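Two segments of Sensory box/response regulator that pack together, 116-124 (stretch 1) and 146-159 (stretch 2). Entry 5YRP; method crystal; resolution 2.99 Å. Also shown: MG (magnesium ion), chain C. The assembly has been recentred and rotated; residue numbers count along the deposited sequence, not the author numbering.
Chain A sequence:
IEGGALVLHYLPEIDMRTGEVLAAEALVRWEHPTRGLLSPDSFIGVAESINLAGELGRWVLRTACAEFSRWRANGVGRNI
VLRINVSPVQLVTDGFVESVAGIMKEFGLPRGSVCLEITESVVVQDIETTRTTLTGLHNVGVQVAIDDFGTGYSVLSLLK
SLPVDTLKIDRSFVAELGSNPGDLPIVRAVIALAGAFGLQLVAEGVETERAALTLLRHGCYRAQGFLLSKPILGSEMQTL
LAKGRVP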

# COMPACT_ATOMS: atom_id res chain seq x y z
N LEU A 116 14.53 14.86 -3.66
CA LEU A 116 13.45 15.35 -2.80
C LEU A 116 12.51 14.21 -2.39
O LEU A 116 11.77 13.69 -3.22
CB LEU A 116 12.65 16.44 -3.52
CG LEU A 116 13.43 17.68 -3.96
CD1 LEU A 116 12.55 18.58 -4.82
CD2 LEU A 116 13.97 18.47 -2.77
N GLU A 117 12.55 13.85 -1.11
CA GLU A 117 11.65 12.82 -0.57
C GLU A 117 10.24 13.36 -0.42
O GLU A 117 10.03 14.44 0.14
CB GLU A 117 12.12 12.35 0.81
CG GLU A 117 13.46 11.63 0.81
CD GLU A 117 13.84 11.09 2.17
OE1 GLU A 117 15.05 10.99 2.45
OE2 GLU A 117 12.94 10.75 2.97
N ILE A 118 9.27 12.60 -0.91
CA ILE A 118 7.86 12.94 -0.77
C ILE A 118 7.15 11.78 -0.10
O ILE A 118 7.34 10.62 -0.47
CB ILE A 118 7.18 13.23 -2.13
CG1 ILE A 118 8.06 14.13 -3.00
CG2 ILE A 118 5.82 13.88 -1.91
CD1 ILE A 118 7.59 14.24 -4.44
N THR A 119 6.33 12.09 0.91
CA THR A 119 5.54 11.07 1.59
C THR A 119 4.53 10.46 0.62
O THR A 119 4.03 11.15 -0.28
CB THR A 119 4.82 11.61 2.84
OG1 THR A 119 4.15 10.53 3.51
CG2 THR A 119 3.80 12.70 2.49
N GLU A 120 4.26 9.18 0.80
CA GLU A 120 3.40 8.43 -0.12
C GLU A 120 1.98 9.00 -0.18
O GLU A 120 1.35 9.00 -1.23
CB GLU A 120 3.37 6.95 0.27
CG GLU A 120 2.67 6.07 -0.75
CD GLU A 120 2.64 4.61 -0.38
OE1 GLU A 120 2.85 4.27 0.81
OE2 GLU A 120 2.38 3.79 -1.29
N SER A 121 1.49 9.53 0.95
CA SER A 121 0.14 10.09 1.04
C SER A 121 -0.03 11.46 0.35
O SER A 121 -0.65 12.37 0.90
CB SER A 121 -0.28 10.20 2.52
OG SER A 121 0.61 11.02 3.24
N VAL A 122 0.53 11.60 -0.84
CA VAL A 122 0.37 12.80 -1.68
C VAL A 122 -0.36 12.46 -2.99
O VAL A 122 -0.70 13.35 -3.77
CB VAL A 122 1.75 13.45 -1.93
CG1 VAL A 122 1.69 14.55 -2.98
CG2 VAL A 122 2.30 14.03 -0.63
N VAL A 123 -0.63 11.18 -3.20
CA VAL A 123 -1.33 10.70 -4.39
C VAL A 123 -2.68 11.39 -4.60
O VAL A 123 -2.94 11.95 -5.66
CB VAL A 123 -1.48 9.15 -4.40
CG1 VAL A 123 -2.07 8.59 -3.11
CG2 VAL A 123 -2.31 8.68 -5.60
N VAL A 124 -3.52 11.35 -3.57
CA VAL A 124 -4.86 11.93 -3.61
C VAL A 124 -4.92 13.21 -2.76
O VAL A 124 -5.73 14.10 -3.03
CB VAL A 124 -5.94 10.91 -3.15
CG1 VAL A 124 -7.33 11.55 -3.09
CG2 VAL A 124 -5.96 9.72 -4.09
N ILE A 146 10.17 8.21 -2.79
CA ILE A 146 8.93 7.93 -2.08
C ILE A 146 9.23 7.32 -0.71
O ILE A 146 9.58 6.15 -0.57
CB ILE A 146 8.00 7.02 -2.89
CG1 ILE A 146 7.54 7.73 -4.17
CG2 ILE A 146 6.79 6.59 -2.06
CD1 ILE A 146 6.67 8.97 -3.96
N ASP A 147 9.07 8.19 0.28
CA ASP A 147 9.30 7.97 1.70
C ASP A 147 8.17 7.18 2.32
O ASP A 147 7.03 7.29 1.86
CB ASP A 147 9.26 9.36 2.34
CG ASP A 147 10.24 9.54 3.46
OD1 ASP A 147 10.26 10.66 4.02
OD2 ASP A 147 11.00 8.60 3.79
N ASP A 148 8.46 6.44 3.38
CA ASP A 148 7.39 5.80 4.16
C ASP A 148 6.39 5.13 3.23
O ASP A 148 5.20 5.46 3.23
CB ASP A 148 6.68 6.85 5.03
CG ASP A 148 7.53 7.33 6.20
OD1 ASP A 148 8.56 6.70 6.51
OD2 ASP A 148 7.16 8.35 6.81
N PHE A 149 6.89 4.20 2.43
CA PHE A 149 6.07 3.51 1.44
C PHE A 149 5.32 2.33 2.05
O PHE A 149 5.92 1.51 2.74
CB PHE A 149 6.94 3.02 0.29
CG PHE A 149 6.16 2.30 -0.78
CD1 PHE A 149 5.49 3.00 -1.76
CD2 PHE A 149 6.11 0.91 -0.79
CE1 PHE A 149 4.78 2.34 -2.74
CE2 PHE A 149 5.39 0.24 -1.77
CZ PHE A 149 4.72 0.96 -2.75
N GLY A 150 4.03 2.24 1.75
CA GLY A 150 3.16 1.21 2.31
C GLY A 150 2.52 1.60 3.64
O GLY A 150 1.78 0.80 4.22
N THR A 151 2.79 2.81 4.11
CA THR A 151 2.25 3.30 5.37
C THR A 151 1.13 4.30 5.17
O THR A 151 0.13 4.28 5.89
CB THR A 151 3.31 4.01 6.22
OG1 THR A 151 3.88 5.08 5.46
CG2 THR A 151 4.40 3.04 6.63
N GLY A 152 1.31 5.21 4.21
CA GLY A 152 0.30 6.21 3.90
C GLY A 152 -0.71 5.72 2.87
O GLY A 152 -0.86 4.52 2.66
N TYR A 153 -1.40 6.67 2.25
CA TYR A 153 -2.32 6.37 1.16
C TYR A 153 -1.55 5.85 -0.03
O TYR A 153 -0.78 6.58 -0.64
CB TYR A 153 -3.08 7.63 0.74
CG TYR A 153 -4.12 8.08 1.74
CD1 TYR A 153 -3.79 8.95 2.77
CD2 TYR A 153 -5.44 7.64 1.64
CE1 TYR A 153 -4.74 9.37 3.68
CE2 TYR A 153 -6.39 8.06 2.55
CZ TYR A 153 -6.04 8.92 3.57
OH TYR A 153 -6.99 9.33 4.47
N SER A 154 -1.76 4.58 -0.37
CA SER A 154 -0.92 3.89 -1.34
C SER A 154 -0.91 4.54 -2.72
O SER A 154 -1.91 5.11 -3.16
CB SER A 154 -1.34 2.44 -1.47
OG SER A 154 -0.48 1.76 -2.37
N VAL A 155 0.24 4.44 -3.37
CA VAL A 155 0.45 4.94 -4.73
C VAL A 155 0.60 3.78 -5.71
O VAL A 155 0.85 4.00 -6.90
CB VAL A 155 1.71 5.85 -4.79
CG1 VAL A 155 1.99 6.35 -6.20
CG2 VAL A 155 1.53 7.05 -3.88
N LEU A 156 0.42 2.55 -5.23
CA LEU A 156 0.58 1.37 -6.09
C LEU A 156 -0.10 1.56 -7.45
O LEU A 156 0.47 1.22 -8.49
CB LEU A 156 0.02 0.11 -5.42
CG LEU A 156 0.86 -0.49 -4.29
CD1 LEU A 156 0.12 -1.66 -3.67
CD2 LEU A 156 2.22 -0.93 -4.78
N SER A 157 -1.30 2.13 -7.43
CA SER A 157 -2.06 2.42 -8.64
C SER A 157 -1.27 3.26 -9.64
O SER A 157 -1.33 3.01 -10.85
CB SER A 157 -3.36 3.15 -8.29
OG SER A 157 -4.08 2.45 -7.28
N LEU A 158 -0.53 4.24 -9.14
CA LEU A 158 0.17 5.22 -9.98
C LEU A 158 1.69 5.10 -10.04
O LEU A 158 2.34 5.91 -10.71
CB LEU A 158 -0.19 6.64 -9.52
CG LEU A 158 -1.68 6.92 -9.29
CD1 LEU A 158 -1.84 8.40 -8.99
CD2 LEU A 158 -2.55 6.53 -10.47
N LEU A 159 2.27 4.10 -9.37
CA LEU A 159 3.73 3.91 -9.39
C LEU A 159 4.25 3.76 -10.81
O LEU A 159 5.29 4.32 -11.17
CB LEU A 159 4.15 2.68 -8.59
CG LEU A 159 4.36 2.82 -7.08
CD1 LEU A 159 4.90 1.51 -6.53
CD2 LEU A 159 5.30 3.97 -6.71
MG MG C . 12.28 10.55 5.13
O HOH W 1 1.48 1.49 -0.77
O HOH W 2 0.08 2.42 1.57

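What forms the apolar centre of the contact? Val123, whose CA-to-CB bond points toward stretch 2, meets three side chains there. Its CG2 lies 3.4 Å from Leu158 CD1, its CB 3.7 Å from Val155 CG2, and its CG1 4.1 Å from Tyr153 CB. The CA-to-CB bond of Leu158 points back toward stretch 1, and its CD1 methyl packs directly on Val123 CG2. Nearby, Ser121 CB sits 3.7 Å from Tyr153 CD1, at the edge of the ring and near its plane.

How does a buried carboxylate fit beside this apolar patch? Glu120, extended with chi1 and chi2 both t, runs its aliphatic part past Val155, CG to CG2 at 3.5 Å, and delivers its charge to backbone amides. Gly150 N donates to Glu120 OE1 at 2.5 Å, a short bond, and Val155 N donates to Glu120 OE2 at 3.1 Å. The one side chain thus ties together two points of the loop. A water extends the network, donating to Glu120 OE2 and hydrogen-bonding Ser154 OG, each 2.5 Å from its oxygen.

Why are glycines suited to the loop around this carboxylate? At Gly150 the backbone angles (88/1) would jam a CB against the preceding carbonyl. At Gly152 an ideal CB would come within a tight 3.1 Å of Ser121 CB.

What holds the polar edge? Here the two strands run parallel, pairing Ile118 with Ile146 and Thr119 with Asp147. Asp147 N donates to Ile118 O at 3.1 Å, and Ile146 CA makes a CA-H...O contact with the same oxygen at 3.5 Å. Beyond them, Glu117 OE2 and Asp147 OD1 approach to 2.9 Å without a hydrogen bond, because both bind the magnesium ion: MG lies 2.3 Å from Glu117 OE2 and 2.3 Å from Asp147 OD1. The cation offsets the repulsion between the carboxylates and bridges the two strands.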